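Local coordinates for mutual gliding-motility protein MglA (Myxococcus xanthus DK 1622, PDB 6H17) that binds and hydrolyses GTP as a small GTPase switch that coordinates the two gliding motilities and sets the direction and speed of gliding, at residues T51-S63 with F74-S88. Sequence-based numbering, arbitrary orientation.
Sequences TDRTLFFDFLPLS and FHLYTVPGQVFYDAS. With GSP (5'-guanosine-diphosphate-monothiophosphate), chain C; SO4 (sulfate ion), chain D.
With CG of F59 turned opposite its backbone N (chi1 174°) and CG of Y77 opposite its carbonyl carbon (chi1 -72°), the two side chains run alongside each other and their rings meet in an offset edge-to-face pair. F59 CD1 lies over one face of Y77, 3.4 Å from Y77 CZ. F57 CE1 meets the edge of Y77 at CD1, and beyond F59 lies H75, whose ring has F59 CZ over one face; P61 CB touches H75 CD2. Replacing Y77 by an alanine would take away the face under the F59 edge and would probably strip K14 of its cation-pi partner. These strands, 52-62 and 71-78, form the antiparallel hairpin of the Ras-like fold, between the two switch regions as in small GTPases. Paired amide-carbonyl bonds join L60 to L76 and L62 to F74, while L62 CD1 packs on L76 CD2 on the buried face. Near the nucleotide, T78 OG1 donates to D58 OD2 (2.6 Å), approaching on the anti side and 34° out of the carboxylate plane; T26 of the P-loop also bonds to this oxygen, close to the magnesium ion. Farther along, G81 N donates to O3G of the gamma-thiophosphate of GTPgammaS (2.8 Å). L55 CD1 sits centrally over the Y85 ring, 3.4 Å from its centroid, and also touches P80 CB (3.6 Å). One water links D52 OD2 to Y85 OH.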
loop_
_atom_site.group_PDB
_atom_site.type_symbol
_atom_site.label_atom_id
_atom_site.label_comp_id
_atom_site.label_asym_id
_atom_site.label_seq_id
_atom_site.Cartn_x
_atom_site.Cartn_y
_atom_site.Cartn_z
ATOM N N THR A 51 -1.116 -7.398 23.495
ATOM C CA THR A 51 -2.452 -6.911 23.838
ATOM C C THR A 51 -3.518 -7.467 22.903
ATOM O O THR A 51 -4.672 -7.629 23.321
ATOM C CB THR A 51 -2.465 -5.383 23.778
ATOM O OG1 THR A 51 -1.660 -4.865 24.842
ATOM C CG2 THR A 51 -3.887 -4.839 23.901
ATOM N N ASP A 52 -3.182 -7.728 21.642
ATOM C CA ASP A 52 -4.140 -8.321 20.699
ATOM C C ASP A 52 -3.322 -9.156 19.712
ATOM O O ASP A 52 -2.942 -8.687 18.632
ATOM C CB ASP A 52 -4.983 -7.269 19.999
ATOM C CG ASP A 52 -6.122 -7.870 19.190
ATOM O OD1 ASP A 52 -6.140 -9.103 18.981
ATOM O OD2 ASP A 52 -7.010 -7.100 18.762
ATOM N N ARG A 53 -3.056 -10.401 20.106
ATOM C CA ARG A 53 -2.033 -11.187 19.447
ATOM C C ARG A 53 -2.420 -11.611 18.046
ATOM O O ARG A 53 -1.547 -12.015 17.267
ATOM C CB ARG A 53 -1.756 -12.479 20.201
ATOM C CG ARG A 53 -1.371 -12.332 21.629
ATOM C CD ARG A 53 -1.593 -13.681 22.277
ATOM N NE ARG A 53 -0.766 -14.674 21.606
ATOM C CZ ARG A 53 0.535 -14.809 21.827
ATOM N NH1 ARG A 53 1.139 -14.023 22.710
ATOM N NH2 ARG A 53 1.232 -15.726 21.173
ATOM N N THR A 54 -3.711 -11.606 17.725
ATOM C CA THR A 54 -4.171 -12.031 16.409
ATOM C C THR A 54 -4.544 -10.856 15.526
ATOM O O THR A 54 -5.119 -11.056 14.446
ATOM C CB THR A 54 -5.316 -13.041 16.519
ATOM O OG1 THR A 54 -6.387 -12.475 17.271
ATOM C CG2 THR A 54 -4.834 -14.315 17.193
ATOM N N LEU A 55 -4.191 -9.637 15.922
ATOM C CA LEU A 55 -4.435 -8.461 15.085
ATOM C C LEU A 55 -3.167 -8.270 14.270
ATOM O O LEU A 55 -2.225 -7.602 14.702
ATOM C CB LEU A 55 -4.760 -7.245 15.940
ATOM C CG LEU A 55 -5.038 -5.951 15.173
ATOM C CD1 LEU A 55 -6.246 -6.121 14.279
ATOM C CD2 LEU A 55 -5.226 -4.806 16.163
ATOM N N PHE A 56 -3.131 -8.862 13.081
ATOM C CA PHE A 56 -1.898 -8.974 12.324
ATOM C C PHE A 56 -1.805 -7.923 11.233
ATOM O O PHE A 56 -2.787 -7.632 10.535
ATOM C CB PHE A 56 -1.793 -10.329 11.622
ATOM C CG PHE A 56 -1.681 -11.492 12.546
ATOM C CD1 PHE A 56 -0.511 -11.726 13.263
ATOM C CD2 PHE A 56 -2.732 -12.384 12.685
ATOM C CE1 PHE A 56 -0.413 -12.814 14.112
ATOM C CE2 PHE A 56 -2.634 -13.475 13.531
ATOM C CZ PHE A 56 -1.474 -13.685 14.252
ATOM N N PHE A 57 -0.612 -7.394 11.052
ATOM C CA PHE A 57 -0.273 -6.691 9.820
ATOM C C PHE A 57 1.121 -7.138 9.393
ATOM O O PHE A 57 1.832 -7.837 10.119
ATOM C CB PHE A 57 -0.377 -5.181 9.976
ATOM C CG PHE A 57 0.585 -4.601 10.961
ATOM C CD1 PHE A 57 1.788 -4.098 10.538
ATOM C CD2 PHE A 57 0.282 -4.575 12.312
ATOM C CE1 PHE A 57 2.673 -3.551 11.437
ATOM C CE2 PHE A 57 1.155 -4.032 13.213
ATOM C CZ PHE A 57 2.348 -3.520 12.791
ATOM N N ASP A 58 1.506 -6.744 8.192
ATOM C CA ASP A 58 2.660 -7.326 7.527
ATOM C C ASP A 58 3.743 -6.291 7.303
ATOM O O ASP A 58 3.474 -5.098 7.193
ATOM C CB ASP A 58 2.253 -7.861 6.148
ATOM C CG ASP A 58 1.047 -8.733 6.217
ATOM O OD1 ASP A 58 1.168 -9.870 6.722
ATOM O OD2 ASP A 58 -0.056 -8.274 5.809
ATOM N N PHE A 59 4.979 -6.793 7.202
ATOM C CA PHE A 59 6.178 -6.014 6.919
ATOM C C PHE A 59 7.053 -6.776 5.935
ATOM O O PHE A 59 7.305 -7.973 6.114
ATOM C CB PHE A 59 6.963 -5.764 8.220
ATOM C CG PHE A 59 8.307 -5.091 8.014
ATOM C CD1 PHE A 59 8.396 -3.715 7.930
ATOM C CD2 PHE A 59 9.481 -5.831 7.897
ATOM C CE1 PHE A 59 9.637 -3.089 7.746
ATOM C CE2 PHE A 59 10.722 -5.202 7.711
ATOM C CZ PHE A 59 10.792 -3.846 7.639
ATOM N N LEU A 60 7.522 -6.070 4.901
ATOM C CA LEU A 60 8.368 -6.695 3.885
ATOM C C LEU A 60 9.356 -5.674 3.334
ATOM O O LEU A 60 8.942 -4.692 2.703
ATOM C CB LEU A 60 7.521 -7.222 2.727
ATOM C CG LEU A 60 8.267 -7.716 1.482
ATOM C CD1 LEU A 60 9.232 -8.834 1.821
ATOM C CD2 LEU A 60 7.264 -8.205 0.444
ATOM N N PRO A 61 10.664 -5.861 3.557
ATOM C CA PRO A 61 11.656 -4.953 2.965
ATOM C C PRO A 61 12.120 -5.419 1.597
ATOM O O PRO A 61 12.298 -6.614 1.354
ATOM C CB PRO A 61 12.806 -5.003 3.977
ATOM C CG PRO A 61 12.698 -6.298 4.653
ATOM C CD PRO A 61 11.276 -6.813 4.503
ATOM N N LEU A 62 12.317 -4.455 0.692
ATOM C CA LEU A 62 12.662 -4.745 -0.684
ATOM C C LEU A 62 13.633 -3.715 -1.231
ATOM O O LEU A 62 13.624 -2.550 -0.820
ATOM C CB LEU A 62 11.426 -4.646 -1.612
ATOM C CG LEU A 62 10.264 -5.580 -1.362
ATOM C CD1 LEU A 62 9.089 -5.208 -2.260
ATOM C CD2 LEU A 62 10.664 -7.018 -1.628
ATOM N N SER A 63 14.412 -4.144 -2.208
ATOM C CA SER A 63 15.200 -3.246 -3.041
ATOM C C SER A 63 14.456 -3.051 -4.352
ATOM O O SER A 63 14.128 -4.027 -5.040
ATOM C CB SER A 63 16.588 -3.816 -3.305
ATOM O OG SER A 63 17.302 -4.000 -2.095
ATOM N N PHE A 74 12.936 -0.071 0.388
ATOM C CA PHE A 74 11.511 0.144 0.588
ATOM C C PHE A 74 10.994 -0.833 1.629
ATOM O O PHE A 74 11.272 -2.038 1.552
ATOM C CB PHE A 74 10.765 -0.046 -0.729
ATOM C CG PHE A 74 10.928 1.097 -1.682
ATOM C CD1 PHE A 74 9.924 2.038 -1.834
ATOM C CD2 PHE A 74 12.099 1.246 -2.409
ATOM C CE1 PHE A 74 10.080 3.101 -2.695
ATOM C CE2 PHE A 74 12.243 2.315 -3.280
ATOM C CZ PHE A 74 11.238 3.229 -3.419
ATOM N N HIS A 75 10.234 -0.322 2.589
ATOM C CA HIS A 75 9.608 -1.127 3.634
ATOM C C HIS A 75 8.111 -1.081 3.393
ATOM O O HIS A 75 7.489 -0.028 3.538
ATOM C CB HIS A 75 9.980 -0.598 5.008
ATOM C CG HIS A 75 11.444 -0.718 5.300
ATOM N ND1 HIS A 75 12.059 -0.035 6.323
ATOM C CD2 HIS A 75 12.411 -1.462 4.708
ATOM C CE1 HIS A 75 13.347 -0.340 6.341
ATOM N NE2 HIS A 75 13.587 -1.207 5.379
ATOM N N LEU A 76 7.560 -2.206 2.978
ATOM C CA LEU A 76 6.135 -2.329 2.722
ATOM C C LEU A 76 5.420 -2.793 3.976
ATOM O O LEU A 76 5.865 -3.736 4.649
ATOM C CB LEU A 76 5.869 -3.351 1.627
ATOM C CG LEU A 76 6.108 -2.907 0.185
ATOM C CD1 LEU A 76 7.407 -2.216 -0.049
ATOM C CD2 LEU A 76 5.934 -4.110 -0.774
ATOM N N TYR A 77 4.299 -2.126 4.287
ATOM C CA TYR A 77 3.440 -2.465 5.406
ATOM C C TYR A 77 2.017 -2.644 4.907
ATOM O O TYR A 77 1.595 -1.970 3.962
ATOM C CB TYR A 77 3.394 -1.329 6.441
ATOM C CG TYR A 77 4.658 -1.128 7.264
ATOM C CD1 TYR A 77 4.709 -1.583 8.566
ATOM C CD2 TYR A 77 5.778 -0.491 6.749
ATOM C CE1 TYR A 77 5.837 -1.400 9.344
ATOM C CE2 TYR A 77 6.934 -0.307 7.537
ATOM C CZ TYR A 77 6.924 -0.770 8.818
ATOM O OH TYR A 77 8.048 -0.623 9.610
ATOM N N THR A 78 1.280 -3.528 5.553
ATOM C CA THR A 78 -0.177 -3.483 5.468
ATOM C C THR A 78 -0.730 -2.979 6.789
ATOM O O THR A 78 0.009 -2.766 7.755
ATOM C CB THR A 78 -0.774 -4.853 5.142
ATOM O OG1 THR A 78 -0.591 -5.736 6.254
ATOM C CG2 THR A 78 -0.165 -5.437 3.892
ATOM N N VAL A 79 -2.044 -2.768 6.812
ATOM C CA VAL A 79 -2.747 -2.359 8.021
ATOM C C VAL A 79 -3.891 -3.329 8.259
ATOM O O VAL A 79 -4.316 -4.039 7.330
ATOM C CB VAL A 79 -3.305 -0.920 7.911
ATOM C CG1 VAL A 79 -2.204 0.067 7.548
ATOM C CG2 VAL A 79 -4.455 -0.839 6.925
ATOM N N PRO A 80 -4.458 -3.342 9.466
ATOM C CA PRO A 80 -5.719 -4.069 9.676
ATOM C C PRO A 80 -6.867 -3.207 9.183
ATOM O O PRO A 80 -7.091 -2.103 9.689
ATOM C CB PRO A 80 -5.763 -4.294 11.191
ATOM C CG PRO A 80 -4.778 -3.353 11.764
ATOM C CD PRO A 80 -3.865 -2.847 10.720
ATOM N N GLY A 81 -7.569 -3.683 8.169
ATOM C CA GLY A 81 -8.572 -2.883 7.502
ATOM C C GLY A 81 -9.945 -2.875 8.096
ATOM O O GLY A 81 -10.760 -2.012 7.746
ATOM N N GLN A 82 -10.264 -3.803 8.994
ATOM C CA GLN A 82 -11.602 -3.814 9.572
ATOM C C GLN A 82 -11.835 -2.526 10.359
ATOM O O GLN A 82 -10.929 -2.010 11.021
ATOM C CB GLN A 82 -11.773 -5.032 10.469
ATOM C CG GLN A 82 -11.820 -6.369 9.735
ATOM C CD GLN A 82 -11.805 -7.533 10.696
ATOM O OE1 GLN A 82 -10.744 -8.023 11.077
ATOM N NE2 GLN A 82 -12.983 -7.972 11.108
ATOM N N VAL A 83 -13.075 -2.028 10.307
ATOM C CA VAL A 83 -13.362 -0.648 10.710
ATOM C C VAL A 83 -12.862 -0.328 12.114
ATOM O O VAL A 83 -12.380 0.778 12.369
ATOM C CB VAL A 83 -14.868 -0.356 10.569
ATOM C CG1 VAL A 83 -15.259 -0.250 9.124
ATOM C CG2 VAL A 83 -15.688 -1.410 11.267
ATOM N N PHE A 84 -12.993 -1.269 13.052
ATOM C CA PHE A 84 -12.704 -0.991 14.454
ATOM C C PHE A 84 -11.257 -0.611 14.717
ATOM O O PHE A 84 -10.971 -0.012 15.758
ATOM C CB PHE A 84 -13.035 -2.248 15.287
ATOM C CG PHE A 84 -12.770 -2.105 16.765
ATOM C CD1 PHE A 84 -13.746 -1.600 17.612
ATOM C CD2 PHE A 84 -11.556 -2.498 17.311
ATOM C CE1 PHE A 84 -13.507 -1.472 18.971
ATOM C CE2 PHE A 84 -11.315 -2.374 18.666
ATOM C CZ PHE A 84 -12.289 -1.861 19.495
ATOM N N TYR A 85 -10.329 -0.982 13.841
ATOM C CA TYR A 85 -8.895 -0.921 14.141
ATOM C C TYR A 85 -8.231 0.364 13.677
ATOM O O TYR A 85 -7.086 0.377 13.219
ATOM C CB TYR A 85 -8.186 -2.155 13.575
ATOM C CG TYR A 85 -8.757 -3.425 14.126
ATOM C CD1 TYR A 85 -8.684 -3.701 15.482
ATOM C CD2 TYR A 85 -9.363 -4.346 13.303
ATOM C CE1 TYR A 85 -9.230 -4.865 16.008
ATOM C CE2 TYR A 85 -9.910 -5.513 13.812
ATOM C CZ TYR A 85 -9.833 -5.764 15.160
ATOM O OH TYR A 85 -10.366 -6.934 15.675
ATOM N N ASP A 86 -8.934 1.489 13.836
ATOM C CA ASP A 86 -8.390 2.781 13.412
ATOM C C ASP A 86 -7.077 3.099 14.119
ATOM O O ASP A 86 -6.147 3.625 13.508
ATOM C CB ASP A 86 -9.422 3.879 13.677
ATOM C CG ASP A 86 -9.243 5.089 12.780
ATOM O OD1 ASP A 86 -8.697 4.958 11.673
ATOM O OD2 ASP A 86 -9.708 6.190 13.197
ATOM N N ALA A 87 -6.972 2.775 15.408
ATOM C CA ALA A 87 -5.759 3.119 16.137
ATOM C C ALA A 87 -4.533 2.448 15.520
ATOM O O ALA A 87 -3.470 3.064 15.384
ATOM C CB ALA A 87 -5.898 2.746 17.616
ATOM N N SER A 88 -4.673 1.179 15.117
ATOM C CA SER A 88 -3.563 0.475 14.488
ATOM C C SER A 88 -3.195 1.111 13.160
ATOM O O SER A 88 -2.009 1.278 12.842
ATOM C CB SER A 88 -3.950 -0.983 14.242
ATOM O OG SER A 88 -4.073 -1.700 15.446
HETATM P PG GSP C . -7.188 -7.483 6.743
HETATM O O3B GSP C . -7.351 -8.107 5.218
HETATM S S1G GSP C . -8.665 -8.117 7.711
HETATM O O2G GSP C . -5.806 -7.958 7.235
HETATM O O3G GSP C . -7.175 -5.963 6.556
HETATM P PB GSP C . -6.385 -8.109 3.963
HETATM O O1B GSP C . -6.650 -6.928 3.106
HETATM O O2B GSP C . -4.978 -8.311 4.381
HETATM P PA GSP C . -6.163 -10.705 2.700
HETATM O O1A GSP C . -5.084 -10.351 1.791
HETATM O O2A GSP C . -5.842 -11.537 3.864
HETATM O O3A GSP C . -6.940 -9.401 3.175
HETATM O "O5'" GSP C . -7.294 -11.379 1.798
HETATM C "C5'" GSP C . -8.525 -11.785 2.375
HETATM C "C4'" GSP C . -9.134 -12.928 1.573
HETATM O "O4'" GSP C . -9.415 -12.479 0.232
HETATM C "C3'" GSP C . -8.193 -14.098 1.444
HETATM O "O3'" GSP C . -8.928 -15.308 1.525
HETATM C "C2'" GSP C . -7.575 -13.972 0.053
HETATM O "O2'" GSP C . -7.158 -15.169 -0.534
HETATM C "C1'" GSP C . -8.755 -13.329 -0.691
HETATM N N9 GSP C . -8.374 -12.560 -1.869
HETATM C C8 GSP C . -7.437 -11.574 -1.906
HETATM N N7 GSP C . -7.345 -11.085 -3.160
HETATM C C5 GSP C . -8.245 -11.779 -3.926
HETATM C C6 GSP C . -8.577 -11.724 -5.278
HETATM O O6 GSP C . -8.074 -10.938 -6.116
HETATM N N1 GSP C . -9.526 -12.603 -5.696
HETATM C C2 GSP C . -10.149 -13.487 -4.852
HETATM N N2 GSP C . -11.073 -14.296 -5.340
HETATM N N3 GSP C . -9.838 -13.565 -3.538
HETATM C C4 GSP C . -8.888 -12.708 -3.120
HETATM S S SO4 D . -15.242 -4.664 7.919
HETATM O O1 SO4 D . -14.115 -5.039 7.064
HETATM O O2 SO4 D . -14.960 -3.365 8.538
HETATM O O3 SO4 D . -16.478 -4.540 7.152
HETATM O O4 SO4 D . -15.365 -5.677 8.966
HETATM O O HOH W 1 -9.426 -7.858 17.997
#